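Long-range contacts in tartronic semialdehyde reductase (Salmonella typhimurium, PDB 1YB4), which catalyses the NADH- or NADPH-dependent reduction of tartronate semialdehyde (2-hydroxy-3-oxopropanoate) to (R)-glycerate, and the reverse oxidation: residues D60-V66 against K90-S96; K5-L11 against H27-T33; A19-R24 against E40-L44. All coordinates share one frame; numbering follows the deposited sequence.

Contact 1. Residues D60-V66 against K90-S96; sequences DIIFIMV and KTIVDMS
Ile61 to Ile64 pair one to one in parallel with Thr91 to Asp94, the axes of strands 61-64 and 90-94 lying 4.7 Å apart and 16° out of line. With helix 69-77 the two strands form a beta-alpha-beta unit of the Rossmann-type nucleotide-binding domain. Five backbone bonds join them, from Thr91 N to Asp60 O at 2.8 Å through to Met95 N on Ile64 O; the straightest, Val93 N to Ile62 O, reaches 176° at the hydrogen. One face of the sheet carries Ile62, Ile64 and Ile92. CG1 of Ile92 stands anti to the backbone N (chi1 -178°), which swings CD1 across to the neighbouring strand, 3.4 Å from Ile62 CG2 and 3.5 Å from Ile64 CD1; Ile64 also meets Leu76 of helix 69-77. On the other face Ile61 lies alongside Thr91, whose OG1 bonds Arg147, and Phe63 alongside Val93. The selenium of Met95, a selenomethionine, comes to the edge of the Phe63 ring, 3.6 Å from CD1 and near the ring plane, a Met-aromatic contact. At the N-terminal end of the pairing Lys90 runs extended past Ile62 CD1 and bends at its last torsion; NZ bonds Ala59 O and makes a long salt bridge to Asp60 OD1. Past the other end Met65, not far from the predicted active-site residue Lys172, rests its CE on Ser96 CA. Ser96 OG sits between two acceptors, 2.9 Å from Val66 O and 2.9 Å from Asp94 OD1, with one proton to serve either.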
ATOM      1  N   ASP A  60      15.074  45.973   3.144  1.00 46.36           N
ATOM      2  CA  ASP A  60      13.989  45.994   2.161  1.00 45.32           C
ATOM      3  C   ASP A  60      13.614  44.571   1.691  1.00 45.25           C
ATOM      4  O   ASP A  60      12.473  44.312   1.311  1.00 44.68           O
ATOM      5  CB  ASP A  60      14.376  46.857   0.954  1.00 43.47           C
ATOM      6  CG  ASP A  60      14.729  48.280   1.341  1.00 43.85           C
ATOM      7  OD1 ASP A  60      14.046  48.861   2.219  1.00 42.80           O
ATOM      8  OD2 ASP A  60      15.686  48.818   0.749  1.00 42.91           O
ATOM      9  N   ILE A  61      14.586  43.664   1.699  1.00 42.53           N
ATOM     10  CA  ILE A  61      14.351  42.278   1.321  1.00 39.37           C
ATOM     11  C   ILE A  61      14.702  41.440   2.557  1.00 39.20           C
ATOM     12  O   ILE A  61      15.824  41.503   3.074  1.00 36.28           O
ATOM     13  CB  ILE A  61      15.230  41.869   0.119  1.00 39.46           C
ATOM     14  CG1 ILE A  61      14.818  42.672  -1.121  1.00 39.59           C
ATOM     15  CG2 ILE A  61      15.067  40.384  -0.173  1.00 38.54           C
ATOM     16  CD1 ILE A  61      15.698  42.431  -2.349  1.00 32.91           C
ATOM     17  N   ILE A  62      13.720  40.689   3.046  1.00 38.11           N
ATOM     18  CA  ILE A  62      13.896  39.858   4.237  1.00 38.39           C
ATOM     19  C   ILE A  62      13.846  38.353   3.928  1.00 37.36           C
ATOM     20  O   ILE A  62      12.848  37.847   3.416  1.00 37.73           O
ATOM     21  CB  ILE A  62      12.797  40.161   5.293  1.00 39.56           C
ATOM     22  CG1 ILE A  62      12.892  41.612   5.776  1.00 38.16           C
ATOM     23  CG2 ILE A  62      12.923  39.200   6.463  1.00 40.52           C
ATOM     24  CD1 ILE A  62      12.313  42.627   4.814  1.00 36.47           C
ATOM     25  N   PHE A  63      14.928  37.650   4.258  1.00 36.42           N
ATOM     26  CA  PHE A  63      15.048  36.207   4.047  1.00 33.34           C
ATOM     27  C   PHE A  63      14.693  35.461   5.320  1.00 34.70           C
ATOM     28  O   PHE A  63      15.221  35.769   6.390  1.00 34.83           O
ATOM     29  CB  PHE A  63      16.484  35.850   3.665  1.00 32.88           C
ATOM     30  CG  PHE A  63      16.853  36.271   2.286  1.00 35.85           C
ATOM     31  CD1 PHE A  63      16.531  35.472   1.197  1.00 34.44           C
ATOM     32  CD2 PHE A  63      17.458  37.509   2.059  1.00 34.55           C
ATOM     33  CE1 PHE A  63      16.798  35.901  -0.105  1.00 35.90           C
ATOM     34  CE2 PHE A  63      17.729  37.947   0.764  1.00 35.53           C
ATOM     35  CZ  PHE A  63      17.399  37.145  -0.322  1.00 35.85           C
ATOM     36  N   ILE A  64      13.815  34.471   5.197  1.00 33.24           N
ATOM     37  CA  ILE A  64      13.410  33.657   6.334  1.00 32.61           C
ATOM     38  C   ILE A  64      13.805  32.188   6.143  1.00 35.73           C
ATOM     39  O   ILE A  64      13.396  31.559   5.172  1.00 35.77           O
ATOM     40  CB  ILE A  64      11.883  33.726   6.533  1.00 33.08           C
ATOM     41  CG1 ILE A  64      11.476  35.161   6.865  1.00 29.01           C
ATOM     42  CG2 ILE A  64      11.438  32.732   7.623  1.00 26.98           C
ATOM     43  CD1 ILE A  64       9.986  35.350   6.946  1.00 33.15           C
HETATM   44  N   MSE A  65      14.622  31.653   7.051  1.00 39.33           N
HETATM   45  CA  MSE A  65      15.014  30.246   6.975  1.00 43.11           C
HETATM   46  C   MSE A  65      14.816  29.582   8.330  1.00 43.27           C
HETATM   47  O   MSE A  65      15.771  29.331   9.075  1.00 40.76           O
HETATM   48  CB  MSE A  65      16.466  30.071   6.522  1.00 46.77           C
HETATM   49  CG  MSE A  65      16.890  28.596   6.336  1.00 52.97           C
HETATM   50 SE   MSE A  65      16.067  27.608   4.836  1.00 66.22          SE
HETATM   51  CE  MSE A  65      14.652  26.679   5.762  1.00 52.26           C
ATOM     52  N   VAL A  66      13.546  29.304   8.619  1.00 45.66           N
ATOM     53  CA  VAL A  66      13.099  28.671   9.852  1.00 46.75           C
ATOM     54  C   VAL A  66      12.640  27.228   9.512  1.00 48.49           C
ATOM     55  O   VAL A  66      12.331  26.928   8.359  1.00 48.91           O
ATOM     56  CB  VAL A  66      11.946  29.508  10.449  1.00 45.55           C
ATOM     57  CG1 VAL A  66      10.656  29.137   9.795  1.00 45.25           C
ATOM     58  CG2 VAL A  66      11.878  29.343  11.950  1.00 49.18           C
ATOM     59  N   LYS A  90       8.307  46.657   0.987  1.00 51.92           N
ATOM     60  CA  LYS A  90       9.266  45.601   1.274  1.00 48.43           C
ATOM     61  C   LYS A  90       8.960  44.305   0.542  1.00 46.34           C
ATOM     62  O   LYS A  90       7.867  44.097   0.007  1.00 43.16           O
ATOM     63  CB  LYS A  90       9.333  45.319   2.781  1.00 48.81           C
ATOM     64  CG  LYS A  90       9.930  46.450   3.598  1.00 49.71           C
ATOM     65  CD  LYS A  90      10.058  46.069   5.068  1.00 49.67           C
ATOM     66  CE  LYS A  90      10.575  47.245   5.885  1.00 48.08           C
ATOM     67  NZ  LYS A  90      11.850  47.784   5.327  1.00 46.65           N
ATOM     68  N   THR A  91       9.960  43.438   0.529  1.00 45.73           N
ATOM     69  CA  THR A  91       9.865  42.141  -0.113  1.00 43.36           C
ATOM     70  C   THR A  91      10.322  41.111   0.915  1.00 42.15           C
ATOM     71  O   THR A  91      11.427  41.198   1.464  1.00 39.84           O
ATOM     72  CB  THR A  91      10.771  42.054  -1.368  1.00 41.02           C
ATOM     73  OG1 THR A  91      10.536  43.192  -2.207  1.00 42.20           O
ATOM     74  CG2 THR A  91      10.456  40.799  -2.161  1.00 39.13           C
ATOM     75  N   ILE A  92       9.445  40.149   1.176  1.00 41.15           N
ATOM     76  CA  ILE A  92       9.711  39.085   2.123  1.00 39.75           C
ATOM     77  C   ILE A  92       9.838  37.787   1.331  1.00 38.31           C
ATOM     78  O   ILE A  92       8.981  37.461   0.504  1.00 34.30           O
ATOM     79  CB  ILE A  92       8.559  38.981   3.145  1.00 41.29           C
ATOM     80  CG1 ILE A  92       8.854  37.892   4.168  1.00 43.16           C
ATOM     81  CG2 ILE A  92       7.257  38.733   2.435  1.00 44.86           C
ATOM     82  CD1 ILE A  92       9.871  38.323   5.189  1.00 47.76           C
ATOM     83  N   VAL A  93      10.925  37.065   1.562  1.00 36.95           N
ATOM     84  CA  VAL A  93      11.136  35.815   0.860  1.00 38.92           C
ATOM     85  C   VAL A  93      11.389  34.671   1.836  1.00 39.11           C
ATOM     86  O   VAL A  93      12.384  34.642   2.566  1.00 37.48           O
ATOM     87  CB  VAL A  93      12.311  35.920  -0.155  1.00 39.87           C
ATOM     88  CG1 VAL A  93      12.206  37.215  -0.934  1.00 37.92           C
ATOM     89  CG2 VAL A  93      13.621  35.855   0.549  1.00 42.67           C
ATOM     90  N   ASP A  94      10.449  33.733   1.852  1.00 39.18           N
ATOM     91  CA  ASP A  94      10.546  32.575   2.717  1.00 38.35           C
ATOM     92  C   ASP A  94      11.182  31.466   1.918  1.00 37.94           C
ATOM     93  O   ASP A  94      10.686  31.075   0.851  1.00 36.76           O
ATOM     94  CB  ASP A  94       9.165  32.139   3.204  1.00 36.86           C
ATOM     95  CG  ASP A  94       9.242  31.008   4.198  1.00 36.16           C
ATOM     96  OD1 ASP A  94      10.269  30.928   4.918  1.00 30.06           O
ATOM     97  OD2 ASP A  94       8.277  30.215   4.266  1.00 35.44           O
HETATM   98  N   MSE A  95      12.295  30.965   2.433  1.00 36.80           N
HETATM   99  CA  MSE A  95      13.007  29.905   1.760  1.00 34.76           C
HETATM  100  C   MSE A  95      12.900  28.587   2.506  1.00 34.21           C
HETATM  101  O   MSE A  95      13.563  27.607   2.156  1.00 32.80           O
HETATM  102  CB  MSE A  95      14.455  30.327   1.543  1.00 36.91           C
HETATM  103  CG  MSE A  95      14.546  31.516   0.595  1.00 35.44           C
HETATM  104 SE   MSE A  95      16.334  32.021   0.075  1.00 44.26          SE
HETATM  105  CE  MSE A  95      16.620  30.770  -1.387  1.00 34.57           C
ATOM    106  N   SER A  96      12.032  28.572   3.519  1.00 32.03           N
ATOM    107  CA  SER A  96      11.777  27.374   4.310  1.00 32.27           C
ATOM    108  C   SER A  96      10.896  26.453   3.480  1.00 32.00           C
ATOM    109  O   SER A  96      10.274  26.890   2.510  1.00 32.36           O
ATOM    110  CB  SER A  96      10.999  27.704   5.589  1.00 32.23           C
ATOM    111  OG  SER A  96      11.553  28.785   6.313  1.00 35.19           O
TER

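Contact 2. Residues K5-L11 against H27-T33; sequences KLGFIGL and HQLHVTT
Phe8 N donates to His30 O at 3.1 Å, the shortest settled polar bond between residues 5-11 and 27-33. The donor stands above the carbonyl plane, 37° out of it, so it does not lie on a lone pair. The same oxygen receives a CA-H contact from Gly7 CA at 3.4 Å. One step back along the strands the roles reverse: Leu6 O accepts from His30 N at 3.3 Å and has Leu29 CA close by as well. The bond from Leu6 N to Gln28 O is weak. The two strands are turned 29° against each other. Parallel strands 5-8 and 28-31, linked by helix 15-24, form the first beta-alpha-beta unit of a Rossmann-type domain, and Gly10 opens what looks like its GxGxxG dinucleotide-binding turn. On the side facing that helix, Leu6 sets CB 3.8 Å from Leu29 CD1 and reaches on with CD1 to His27 CG at 3.9 Å. Phe8 CB meets Val31 CG1 at 4.0 Å, while its ring leads off toward Met18 and Leu22 of the helix. The other side of the sheet carries His30, whose ring stacks with that of Phe58. Further along the two segments Ile9 and Thr32 lie side by side, methyl to methyl, their CG2 atoms 3.9 Å apart. Thr33 turns OG1 anti to the backbone N (chi1 177°), which wedges CG2 between N and the carbonyl carbon and faces it to the Leu11 side chain. The Leu11 side chain crosses that of Thr33 at about a right angle, with Leu11 CD1 3.5 Å from Thr33 CG2 and the same CD1 extending to Val31 CG2.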
ATOM      1  N   LYS A   5      19.812  46.378   0.855  1.00 68.32           N
ATOM      2  CA  LYS A   5      20.008  46.170   2.286  1.00 62.51           C
ATOM      3  C   LYS A   5      19.097  44.985   2.613  1.00 59.03           C
ATOM      4  O   LYS A   5      17.868  45.065   2.466  1.00 54.72           O
ATOM      5  CB  LYS A   5      19.586  47.404   3.088  1.00 64.62           C
ATOM      6  CG  LYS A   5      18.211  47.958   2.749  1.00 65.33           C
ATOM      7  CD  LYS A   5      17.658  48.816   3.893  1.00 67.10           C
ATOM      8  CE  LYS A   5      18.633  49.911   4.346  1.00 66.05           C
ATOM      9  NZ  LYS A   5      18.886  50.952   3.314  1.00 64.92           N
ATOM     10  N   LEU A   6      19.708  43.889   3.061  1.00 54.40           N
ATOM     11  CA  LEU A   6      18.971  42.660   3.331  1.00 48.53           C
ATOM     12  C   LEU A   6      18.844  42.292   4.785  1.00 45.64           C
ATOM     13  O   LEU A   6      19.511  42.869   5.635  1.00 45.81           O
ATOM     14  CB  LEU A   6      19.635  41.503   2.580  1.00 46.08           C
ATOM     15  CG  LEU A   6      20.153  41.823   1.171  1.00 44.07           C
ATOM     16  CD1 LEU A   6      20.870  40.604   0.596  1.00 43.34           C
ATOM     17  CD2 LEU A   6      18.995  42.265   0.273  1.00 40.15           C
ATOM     18  N   GLY A   7      17.978  41.311   5.042  1.00 44.45           N
ATOM     19  CA  GLY A   7      17.727  40.809   6.385  1.00 42.03           C
ATOM     20  C   GLY A   7      17.551  39.295   6.375  1.00 42.90           C
ATOM     21  O   GLY A   7      16.950  38.743   5.458  1.00 41.95           O
ATOM     22  N   PHE A   8      18.090  38.616   7.384  1.00 44.99           N
ATOM     23  CA  PHE A   8      18.003  37.158   7.483  1.00 44.58           C
ATOM     24  C   PHE A   8      17.413  36.814   8.850  1.00 44.67           C
ATOM     25  O   PHE A   8      17.988  37.149   9.881  1.00 45.34           O
ATOM     26  CB  PHE A   8      19.395  36.525   7.341  1.00 43.51           C
ATOM     27  CG  PHE A   8      19.416  35.298   6.463  1.00 43.97           C
ATOM     28  CD1 PHE A   8      19.635  35.408   5.092  1.00 43.63           C
ATOM     29  CD2 PHE A   8      19.187  34.038   7.000  1.00 42.39           C
ATOM     30  CE1 PHE A   8      19.627  34.288   4.274  1.00 42.37           C
ATOM     31  CE2 PHE A   8      19.175  32.913   6.188  1.00 41.56           C
ATOM     32  CZ  PHE A   8      19.396  33.038   4.823  1.00 42.32           C
ATOM     33  N   ILE A   9      16.270  36.136   8.856  1.00 45.98           N
ATOM     34  CA  ILE A   9      15.598  35.806  10.109  1.00 45.03           C
ATOM     35  C   ILE A   9      15.793  34.379  10.616  1.00 45.97           C
ATOM     36  O   ILE A   9      15.248  34.006  11.647  1.00 49.83           O
ATOM     37  CB  ILE A   9      14.086  36.129  10.004  1.00 40.39           C
ATOM     38  CG1 ILE A   9      13.923  37.624   9.770  1.00 38.47           C
ATOM     39  CG2 ILE A   9      13.343  35.733  11.269  1.00 37.68           C
ATOM     40  CD1 ILE A   9      12.500  38.106   9.854  1.00 40.53           C
ATOM     41  N   GLY A  10      16.583  33.582   9.918  1.00 43.32           N
ATOM     42  CA  GLY A  10      16.799  32.233  10.389  1.00 42.02           C
ATOM     43  C   GLY A  10      18.184  31.732  10.062  1.00 43.20           C
ATOM     44  O   GLY A  10      18.558  31.628   8.896  1.00 45.17           O
ATOM     45  N   LEU A  11      18.967  31.431  11.086  1.00 43.67           N
ATOM     46  CA  LEU A  11      20.299  30.913  10.841  1.00 45.27           C
ATOM     47  C   LEU A  11      20.284  29.425  11.156  1.00 47.33           C
ATOM     48  O   LEU A  11      19.222  28.802  11.217  1.00 49.23           O
ATOM     49  CB  LEU A  11      21.332  31.675  11.685  1.00 44.40           C
ATOM     50  CG  LEU A  11      21.384  33.175  11.320  1.00 42.67           C
ATOM     51  CD1 LEU A  11      22.393  33.920  12.185  1.00 41.18           C
ATOM     52  CD2 LEU A  11      21.749  33.326   9.848  1.00 41.67           C
ATOM     53  N   HIS A  27      26.958  42.507   0.631  1.00 55.19           N
ATOM     54  CA  HIS A  27      25.703  42.990   1.187  1.00 55.26           C
ATOM     55  C   HIS A  27      25.772  43.180   2.697  1.00 54.59           C
ATOM     56  O   HIS A  27      26.539  42.513   3.390  1.00 54.44           O
ATOM     57  CB  HIS A  27      24.574  42.026   0.821  1.00 55.47           C
ATOM     58  CG  HIS A  27      24.345  41.918  -0.651  1.00 56.99           C
ATOM     59  ND1 HIS A  27      23.744  42.918  -1.383  1.00 58.84           N
ATOM     60  CD2 HIS A  27      24.712  40.967  -1.543  1.00 57.05           C
ATOM     61  CE1 HIS A  27      23.755  42.592  -2.664  1.00 59.42           C
ATOM     62  NE2 HIS A  27      24.339  41.413  -2.788  1.00 57.17           N
ATOM     63  N   GLN A  28      24.982  44.120   3.199  1.00 55.24           N
ATOM     64  CA  GLN A  28      24.950  44.368   4.628  1.00 55.22           C
ATOM     65  C   GLN A  28      23.699  43.682   5.132  1.00 52.72           C
ATOM     66  O   GLN A  28      22.587  44.001   4.709  1.00 52.71           O
ATOM     67  CB  GLN A  28      24.886  45.868   4.929  1.00 59.14           C
ATOM     68  CG  GLN A  28      25.558  46.235   6.246  1.00 67.41           C
ATOM     69  CD  GLN A  28      27.080  46.058   6.206  1.00 73.07           C
ATOM     70  OE1 GLN A  28      27.597  44.973   5.902  1.00 74.66           O
ATOM     71  NE2 GLN A  28      27.801  47.132   6.518  1.00 74.44           N
ATOM     72  N   LEU A  29      23.889  42.729   6.031  1.00 50.59           N
ATOM     73  CA  LEU A  29      22.783  41.974   6.572  1.00 49.84           C
ATOM     74  C   LEU A  29      22.513  42.173   8.043  1.00 49.66           C
ATOM     75  O   LEU A  29      23.428  42.209   8.867  1.00 49.25           O
ATOM     76  CB  LEU A  29      23.009  40.483   6.341  1.00 51.65           C
ATOM     77  CG  LEU A  29      22.538  39.843   5.039  1.00 52.51           C
ATOM     78  CD1 LEU A  29      23.064  40.594   3.825  1.00 54.07           C
ATOM     79  CD2 LEU A  29      23.009  38.401   5.036  1.00 54.39           C
ATOM     80  N   HIS A  30      21.235  42.298   8.364  1.00 48.38           N
ATOM     81  CA  HIS A  30      20.819  42.418   9.740  1.00 49.09           C
ATOM     82  C   HIS A  30      20.183  41.056   9.967  1.00 49.19           C
ATOM     83  O   HIS A  30      19.115  40.758   9.435  1.00 47.90           O
ATOM     84  CB  HIS A  30      19.817  43.556   9.894  1.00 50.92           C
ATOM     85  CG  HIS A  30      20.453  44.910   9.976  1.00 50.27           C
ATOM     86  ND1 HIS A  30      20.994  45.405  11.141  1.00 49.63           N
ATOM     87  CD2 HIS A  30      20.608  45.883   9.044  1.00 50.57           C
ATOM     88  CE1 HIS A  30      21.452  46.627  10.926  1.00 49.19           C
ATOM     89  NE2 HIS A  30      21.229  46.941   9.662  1.00 49.23           N
ATOM     90  N   VAL A  31      20.878  40.218  10.729  1.00 49.55           N
ATOM     91  CA  VAL A  31      20.425  38.863  10.995  1.00 50.54           C
ATOM     92  C   VAL A  31      19.843  38.679  12.383  1.00 52.06           C
ATOM     93  O   VAL A  31      19.878  39.588  13.206  1.00 51.93           O
ATOM     94  CB  VAL A  31      21.582  37.868  10.826  1.00 50.15           C
ATOM     95  CG1 VAL A  31      22.308  38.146   9.513  1.00 50.45           C
ATOM     96  CG2 VAL A  31      22.531  37.967  11.999  1.00 46.58           C
ATOM     97  N   THR A  32      19.320  37.480  12.629  1.00 54.70           N
ATOM     98  CA  THR A  32      18.718  37.117  13.911  1.00 56.44           C
ATOM     99  C   THR A  32      18.362  35.635  13.910  1.00 57.67           C
ATOM    100  O   THR A  32      18.108  35.056  12.858  1.00 58.65           O
ATOM    101  CB  THR A  32      17.421  37.905  14.176  1.00 55.90           C
ATOM    102  OG1 THR A  32      17.013  37.695  15.529  1.00 57.85           O
ATOM    103  CG2 THR A  32      16.303  37.421  13.265  1.00 54.76           C
ATOM    104  N   THR A  33      18.341  35.028  15.091  1.00 60.32           N
ATOM    105  CA  THR A  33      18.005  33.610  15.247  1.00 62.24           C
ATOM    106  C   THR A  33      18.095  33.295  16.734  1.00 64.43           C
ATOM    107  O   THR A  33      18.611  34.111  17.506  1.00 64.64           O
ATOM    108  CB  THR A  33      18.973  32.686  14.440  1.00 60.77           C
ATOM    109  OG1 THR A  33      18.640  31.313  14.674  1.00 59.95           O
ATOM    110  CG2 THR A  33      20.417  32.924  14.840  1.00 61.25           C
TER

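Contact 3. Residues A19-R24 against E40-L44; sequences AINLAR and ELLSL
The helix that follows the glycine-rich turn of the Rossmann-type domain, 15-24, packs here against the short helix 39-42 and the residues after it, Ile20 and Ala23 meeting Leu41 and Leu44. Ile20 takes the middle of the contact: CG1 lies 3.8 Å from Leu41 CB, the two side chains crossing at about a right angle, and CD1 comes 3.6 Å from Glu40 OE2. Nearer the sheet Ala19 CB touches Leu41 CD1 at 3.7 Å. Leu41 also leans on Leu11 and Val31. Leu44 follows the point where the chain leaves helical geometry at Ser43; its CD2 lies 3.8 Å from Ala23 CB and borders the backbone of Ile20 and Arg24. At the exposed side Arg24, bent at chi2 and chi3, folds back along its helix so that Ile20 CG2 lies off-centre under one face of the guanidinium, 3.5 Å from its plane. The group then grips one oxygen of the extended Glu40 end-on: NH2 meets the anti lone pair of Glu40 OE1 at 2.8 Å, while NH1 reaches OE1 at 2.9 Å on the syn side, 33° out of the carboxylate plane; both bonds are bent at the hydrogen. Because both nitrogens go to OE1 the salt bridge is forked, and with the planes 53° apart it is not a flat two-by-two pairing. A small apolar core bordered by an ion pair thus joins two neighbouring helices on one side of a Rossmann-type sheet.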
ATOM      1  N   ALA A  19      23.410  33.055   4.774  1.00 34.03           N
ATOM      2  CA  ALA A  19      23.655  34.427   5.193  1.00 35.20           C
ATOM      3  C   ALA A  19      25.127  34.740   4.905  1.00 36.24           C
ATOM      4  O   ALA A  19      25.456  35.801   4.350  1.00 33.95           O
ATOM      5  CB  ALA A  19      23.346  34.590   6.695  1.00 30.35           C
ATOM      6  N   ILE A  20      26.003  33.802   5.270  1.00 36.65           N
ATOM      7  CA  ILE A  20      27.437  33.962   5.040  1.00 38.02           C
ATOM      8  C   ILE A  20      27.741  34.208   3.558  1.00 38.58           C
ATOM      9  O   ILE A  20      28.637  34.971   3.228  1.00 38.71           O
ATOM     10  CB  ILE A  20      28.230  32.730   5.520  1.00 36.20           C
ATOM     11  CG1 ILE A  20      28.120  32.611   7.038  1.00 36.49           C
ATOM     12  CG2 ILE A  20      29.686  32.848   5.099  1.00 36.97           C
ATOM     13  CD1 ILE A  20      29.061  31.583   7.652  1.00 37.69           C
ATOM     14  N   ASN A  21      27.003  33.567   2.660  1.00 39.39           N
ATOM     15  CA  ASN A  21      27.238  33.790   1.240  1.00 40.68           C
ATOM     16  C   ASN A  21      26.771  35.177   0.787  1.00 39.02           C
ATOM     17  O   ASN A  21      27.398  35.787  -0.071  1.00 37.75           O
ATOM     18  CB  ASN A  21      26.542  32.724   0.390  1.00 43.07           C
ATOM     19  CG  ASN A  21      27.498  31.669  -0.101  1.00 46.43           C
ATOM     20  OD1 ASN A  21      28.056  30.908   0.683  1.00 47.75           O
ATOM     21  ND2 ASN A  21      27.701  31.623  -1.413  1.00 50.89           N
ATOM     22  N   LEU A  22      25.664  35.664   1.343  1.00 36.74           N
ATOM     23  CA  LEU A  22      25.158  36.986   0.976  1.00 35.55           C
ATOM     24  C   LEU A  22      26.099  38.072   1.521  1.00 38.88           C
ATOM     25  O   LEU A  22      26.392  39.065   0.840  1.00 38.12           O
ATOM     26  CB  LEU A  22      23.752  37.196   1.539  1.00 30.74           C
ATOM     27  CG  LEU A  22      22.616  36.379   0.915  1.00 26.86           C
ATOM     28  CD1 LEU A  22      21.358  36.625   1.697  1.00 19.21           C
ATOM     29  CD2 LEU A  22      22.412  36.776  -0.546  1.00 26.00           C
ATOM     30  N   ALA A  23      26.576  37.866   2.746  1.00 39.12           N
ATOM     31  CA  ALA A  23      27.481  38.809   3.381  1.00 39.07           C
ATOM     32  C   ALA A  23      28.813  38.842   2.635  1.00 40.18           C
ATOM     33  O   ALA A  23      29.416  39.901   2.454  1.00 40.32           O
ATOM     34  CB  ALA A  23      27.689  38.418   4.834  1.00 38.15           C
ATOM     35  N   ARG A  24      29.253  37.677   2.183  1.00 41.30           N
ATOM     36  CA  ARG A  24      30.513  37.561   1.462  1.00 44.21           C
ATOM     37  C   ARG A  24      30.466  38.279   0.120  1.00 46.31           C
ATOM     38  O   ARG A  24      31.504  38.546  -0.473  1.00 48.52           O
ATOM     39  CB  ARG A  24      30.855  36.086   1.227  1.00 45.73           C
ATOM     40  CG  ARG A  24      32.287  35.828   0.769  1.00 46.19           C
ATOM     41  CD  ARG A  24      33.086  35.166   1.885  1.00 47.04           C
ATOM     42  NE  ARG A  24      32.635  33.803   2.133  1.00 46.49           N
ATOM     43  CZ  ARG A  24      32.994  33.089   3.191  1.00 47.13           C
ATOM     44  NH1 ARG A  24      32.545  31.844   3.347  1.00 47.64           N
ATOM     45  NH2 ARG A  24      33.795  33.626   4.100  1.00 41.38           N
ATOM     46  N   GLU A  40      31.895  33.841  11.798  1.00 59.12           N
ATOM     47  CA  GLU A  40      32.173  34.148  10.400  1.00 57.48           C
ATOM     48  C   GLU A  40      31.308  35.242   9.785  1.00 57.56           C
ATOM     49  O   GLU A  40      31.840  36.141   9.129  1.00 54.75           O
ATOM     50  CB  GLU A  40      32.086  32.881   9.544  1.00 58.32           C
ATOM     51  CG  GLU A  40      32.605  33.082   8.124  1.00 58.21           C
ATOM     52  CD  GLU A  40      32.792  31.780   7.369  1.00 60.27           C
ATOM     53  OE1 GLU A  40      33.218  31.828   6.195  1.00 58.16           O
ATOM     54  OE2 GLU A  40      32.512  30.708   7.953  1.00 62.22           O
ATOM     55  N   LEU A  41      29.991  35.181   9.983  1.00 56.92           N
ATOM     56  CA  LEU A  41      29.131  36.212   9.411  1.00 58.89           C
ATOM     57  C   LEU A  41      29.089  37.453  10.294  1.00 58.88           C
ATOM     58  O   LEU A  41      28.786  38.546   9.819  1.00 59.26           O
ATOM     59  CB  LEU A  41      27.702  35.703   9.146  1.00 57.54           C
ATOM     60  CG  LEU A  41      26.707  35.472  10.280  1.00 58.99           C
ATOM     61  CD1 LEU A  41      25.295  35.361   9.712  1.00 57.45           C
ATOM     62  CD2 LEU A  41      27.079  34.219  11.039  1.00 60.81           C
ATOM     63  N   LEU A  42      29.385  37.301  11.578  1.00 58.10           N
ATOM     64  CA  LEU A  42      29.396  38.475  12.432  1.00 58.01           C
ATOM     65  C   LEU A  42      30.565  39.323  11.950  1.00 59.22           C
ATOM     66  O   LEU A  42      30.397  40.500  11.632  1.00 61.41           O
ATOM     67  CB  LEU A  42      29.575  38.096  13.907  1.00 55.73           C
ATOM     68  CG  LEU A  42      28.278  37.780  14.661  1.00 55.87           C
ATOM     69  CD1 LEU A  42      28.582  37.369  16.089  1.00 54.87           C
ATOM     70  CD2 LEU A  42      27.369  39.005  14.646  1.00 56.48           C
ATOM     71  N   SER A  43      31.739  38.706  11.857  1.00 59.01           N
ATOM     72  CA  SER A  43      32.942  39.401  11.411  1.00 59.49           C
ATOM     73  C   SER A  43      32.981  39.534   9.894  1.00 58.48           C
ATOM     74  O   SER A  43      34.046  39.419   9.287  1.00 57.56           O
ATOM     75  CB  SER A  43      34.190  38.641  11.863  1.00 62.56           C
ATOM     76  OG  SER A  43      34.398  37.491  11.053  1.00 61.89           O
ATOM     77  N   LEU A  44      31.826  39.774   9.285  1.00 57.75           N
ATOM     78  CA  LEU A  44      31.742  39.905   7.835  1.00 54.91           C
ATOM     79  C   LEU A  44      30.759  41.014   7.502  1.00 55.67           C
ATOM     80  O   LEU A  44      30.503  41.295   6.330  1.00 55.43           O
ATOM     81  CB  LEU A  44      31.292  38.573   7.214  1.00 54.23           C
ATOM     82  CG  LEU A  44      31.522  38.264   5.728  1.00 51.99           C
ATOM     83  CD1 LEU A  44      32.986  38.394   5.382  1.00 52.09           C
ATOM     84  CD2 LEU A  44      31.053  36.850   5.421  1.00 52.75           C
TER

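In the fold
Contacts 1 and 2 lie on the parallel part of one mixed sheet, in the order 28-31, 5-8, 61-64, 90-94, and meet where strand 5-8 borders 61-64: Phe63 N and O probably bond to Gly7 O and Ile9 N. Contact 1, between inner strands, is the more buried, with regular backbone bonds and isoleucine packing. Contact 2, its centre about 9 Å from that of contact 1, reaches the edge strand 28-31 of this chain's sheet, and its bonds are longer. Contact 3 has no strand pairing; it packs helix 15-24, the connection within contact 2, against the next helix, and its salt bridge lies at the surface; its centre is about 17 Å from that of contact 1.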